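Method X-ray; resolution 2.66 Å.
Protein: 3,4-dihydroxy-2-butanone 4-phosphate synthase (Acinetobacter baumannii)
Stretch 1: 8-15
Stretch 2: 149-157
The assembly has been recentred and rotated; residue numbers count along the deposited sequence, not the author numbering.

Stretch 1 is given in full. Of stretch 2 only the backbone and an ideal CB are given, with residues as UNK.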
# COMPACT_ATOMS: atom_id res chain seq x y z
N GLU A 8 8.32 11.31 -34.39
CA GLU A 8 7.92 10.42 -35.48
C GLU A 8 7.02 9.31 -34.97
O GLU A 8 6.10 8.88 -35.67
CB GLU A 8 9.15 9.84 -36.17
CG GLU A 8 10.07 10.87 -36.79
CD GLU A 8 11.41 10.29 -37.18
OE1 GLU A 8 12.02 9.59 -36.34
OE2 GLU A 8 11.82 10.46 -38.34
N LEU A 9 7.35 8.74 -33.81
CA LEU A 9 6.50 7.70 -33.22
C LEU A 9 5.07 8.19 -33.05
O LEU A 9 4.12 7.49 -33.42
CB LEU A 9 7.08 7.25 -31.88
CG LEU A 9 8.55 6.83 -31.91
CD1 LEU A 9 9.03 6.48 -30.51
CD2 LEU A 9 8.76 5.65 -32.86
N VAL A 10 4.90 9.43 -32.58
CA VAL A 10 3.56 10.01 -32.49
C VAL A 10 2.95 10.17 -33.88
O VAL A 10 1.75 9.98 -34.08
CB VAL A 10 3.60 11.35 -31.73
CG1 VAL A 10 2.21 11.96 -31.66
CG2 VAL A 10 4.17 11.15 -30.33
N ALA A 11 3.78 10.50 -34.88
CA ALA A 11 3.26 10.81 -36.20
C ALA A 11 2.79 9.55 -36.92
O ALA A 11 1.77 9.58 -37.63
CB ALA A 11 4.32 11.54 -37.03
N ASP A 12 3.51 8.44 -36.75
CA ASP A 12 3.09 7.19 -37.36
C ASP A 12 1.80 6.67 -36.74
O ASP A 12 0.90 6.21 -37.45
CB ASP A 12 4.20 6.15 -37.23
CG ASP A 12 5.22 6.25 -38.35
OD1 ASP A 12 5.93 5.26 -38.59
OD2 ASP A 12 5.21 7.28 -39.06
N ILE A 13 1.63 6.87 -35.43
CA ILE A 13 0.39 6.49 -34.78
C ILE A 13 -0.76 7.32 -35.34
O ILE A 13 -1.81 6.78 -35.70
CB ILE A 13 0.51 6.66 -33.25
CG1 ILE A 13 1.47 5.62 -32.67
CG2 ILE A 13 -0.85 6.57 -32.59
CD1 ILE A 13 0.94 4.19 -32.70
N ARG A 14 -0.54 8.62 -35.54
CA ARG A 14 -1.52 9.45 -36.22
C ARG A 14 -1.83 8.90 -37.61
O ARG A 14 -2.98 8.96 -38.06
CB ARG A 14 -1.01 10.89 -36.30
CG ARG A 14 -1.65 11.73 -37.39
CD ARG A 14 -1.55 13.21 -37.07
NE ARG A 14 -2.55 13.62 -36.09
CZ ARG A 14 -3.78 14.05 -36.39
NH1 ARG A 14 -4.13 14.24 -37.65
NH2 ARG A 14 -4.64 14.31 -35.42
N ALA A 15 -0.80 8.44 -38.32
CA ALA A 15 -1.00 7.91 -39.67
C ALA A 15 -1.66 6.54 -39.69
O ALA A 15 -2.03 6.07 -40.77
CB ALA A 15 0.34 7.84 -40.40
N UNK A 149 -0.84 6.89 -23.90
CA UNK A 149 -0.27 8.23 -24.00
C UNK A 149 0.24 8.52 -25.40
O UNK A 149 0.00 9.62 -25.93
CB UNK A 149 0.87 8.40 -22.99
N UNK A 150 0.77 7.51 -26.08
CA UNK A 150 1.21 7.69 -27.46
C UNK A 150 0.02 8.01 -28.37
O UNK A 150 0.06 8.98 -29.14
CB UNK A 150 1.94 6.44 -27.96
N UNK A 151 -1.05 7.23 -28.26
CA UNK A 151 -2.24 7.51 -29.06
C UNK A 151 -2.82 8.87 -28.72
O UNK A 151 -3.33 9.58 -29.60
CB UNK A 151 -3.30 6.42 -28.85
N UNK A 152 -2.75 9.26 -27.45
CA UNK A 152 -3.23 10.58 -27.05
C UNK A 152 -2.44 11.68 -27.75
O UNK A 152 -3.03 12.63 -28.28
CB UNK A 152 -3.14 10.75 -25.53
N UNK A 153 -1.13 11.50 -27.89
CA UNK A 153 -0.29 12.54 -28.48
C UNK A 153 -0.54 12.71 -29.97
O UNK A 153 -0.33 13.80 -30.50
CB UNK A 153 1.19 12.22 -28.24
N UNK A 154 -1.04 11.67 -30.64
CA UNK A 154 -1.58 11.80 -31.98
C UNK A 154 -2.97 12.42 -32.00
O UNK A 154 -3.66 12.31 -33.02
CB UNK A 154 -1.62 10.43 -32.66
N UNK A 155 -3.44 12.93 -30.87
CA UNK A 155 -4.75 13.56 -30.82
C UNK A 155 -5.90 12.60 -30.98
O UNK A 155 -7.04 13.05 -31.17
CB UNK A 155 -4.85 14.64 -31.90
N UNK A 156 -5.67 11.31 -30.82
CA UNK A 156 -6.70 10.30 -30.97
C UNK A 156 -7.18 9.83 -29.60
O UNK A 156 -6.75 10.34 -28.56
CB UNK A 156 -6.18 9.12 -31.79
N UNK A 157 -8.23 9.01 -29.62
CA UNK A 157 -8.68 8.35 -28.41
C UNK A 157 -7.49 7.70 -27.70
O UNK A 157 -6.69 7.01 -28.36
CB UNK A 157 -9.76 7.31 -28.73

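Position 149 lies in the helical part of the second stretch, and nothing of the first stretch comes within 5.5 Å of its ideal CB. The first helix sets no requirement, and many residues would suit. The deposited residue is Asp149, whose carboxylate is engaged within its own helix.

At position 150 the CA-to-CB bond points sideways, but the ideal CB lies 4.8 Å from Ile13 CG1, and Leu9, Val10 and Ile13 offer a hydrocarbon surface. A CB alone stops short of it, so an apolar chain long enough to reach past CB would serve, such as leucine or methionine, with isoleucine possible. The residue is Leu150, with chi1 t and chi2 p. Its end comes nearer than its CB: CD2 lies 3.7 Å from Ile13 CG1, and CD1 lies 4.0 Å from Val10 CG2, so the two methyls pack most closely on Val10 and Ile13, about a turn apart, with Leu9 at the margin.

At position 151 CA-to-CB points away, yet the ideal CB is still 4.5 Å from Ile13 CG2. A small residue suffices. Ala151 leaves its backbone open to approach, and Ile13 CG2 comes within 3.9 Å of Ala151 CA.

Position 152 also points away and has nothing of the first stretch nearby, so a long polar chain is easily accommodated. Arg152 turns back along its own helix, where its NH1 forms a salt bridge of 2.8 Å with Asp149 OD1.

Position 153 points toward the first helix, its ideal CB only 3.6 Å from Val10 CG1. An apolar residue fits, provided that its outer atoms can turn aside from that methyl. In Leu153 the CB packs on Val10 CG1, while chi1 m and chi2 t carry both terminal methyls farther from it, leaving CD1 3.9 Å from Val10 CG2.

Position 154 is where CA atoms come nearest across the stretches. It is the first to leave helical phi/psi, and its ideal CB points toward the first helix, 3.6 Å from Arg14 N, 3.7 Å from Val10 O and 3.9 Å from Ile13 CG2. Such close quarters favour alanine, or glycine at the cost of the methyl contact. Ala154 places its CB against Ile13 CG2 at 3.9 Å and lets the backbones approach to 4.8 Å between Arg14 CA and Ala154 CA. Its carbonyl O accepts a hydrogen bond from Arg14 NH2 at 3.3 Å, a long one with an N-H...O angle of 137°.

At position 155 phi is 69°, which by itself favours glycine, though asparagine or aspartate can also adopt it. An ideal CB would sit 3.5 Å from Arg14 NH2. Gly155 takes the angle readily and leaves that space free of a side chain.

Position 156 points toward the first helix, but its ideal CB has no neighbour there within 5.5 Å. A long apolar chain could bridge the gap, and Leu156 does: its CD1 reaches 4.0 Å from Ile13 O and 4.4 Å from Arg14 CA.

Position 157 is out of reach, so the first helix makes no choice; the deposited residue is Glu157.

Stretch 2 149-157: DLARLAGLE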
# COMPACT_ATOMS: atom_id res chain seq x y z
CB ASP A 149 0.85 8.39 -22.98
CG ASP A 149 0.35 8.39 -21.55
OD1 ASP A 149 -0.84 8.69 -21.34
OD2 ASP A 149 1.15 8.08 -20.64
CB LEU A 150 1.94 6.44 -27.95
CG LEU A 150 2.96 6.67 -29.06
CD1 LEU A 150 4.12 7.51 -28.56
CD2 LEU A 150 3.45 5.34 -29.61
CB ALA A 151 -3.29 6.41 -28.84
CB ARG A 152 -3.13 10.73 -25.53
CG ARG A 152 -3.39 12.14 -25.02
CD ARG A 152 -3.31 12.19 -23.50
NE ARG A 152 -4.44 11.50 -22.88
CZ ARG A 152 -4.37 10.31 -22.29
NH1 ARG A 152 -3.25 9.59 -22.34
NH2 ARG A 152 -5.44 9.80 -21.70
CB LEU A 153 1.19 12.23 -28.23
CG LEU A 153 1.69 12.43 -26.80
CD1 LEU A 153 3.09 11.86 -26.65
CD2 LEU A 153 1.67 13.91 -26.43
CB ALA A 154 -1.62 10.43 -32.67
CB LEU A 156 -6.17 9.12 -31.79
CG LEU A 156 -5.79 9.46 -33.23
CD1 LEU A 156 -5.05 8.32 -33.90
CD2 LEU A 156 -7.03 9.83 -34.04
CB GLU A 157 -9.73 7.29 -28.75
CG GLU A 157 -10.94 7.28 -27.83
CD GLU A 157 -10.63 6.69 -26.47
OE1 GLU A 157 -10.17 5.53 -26.42
OE2 GLU A 157 -11.05 7.29 -25.45
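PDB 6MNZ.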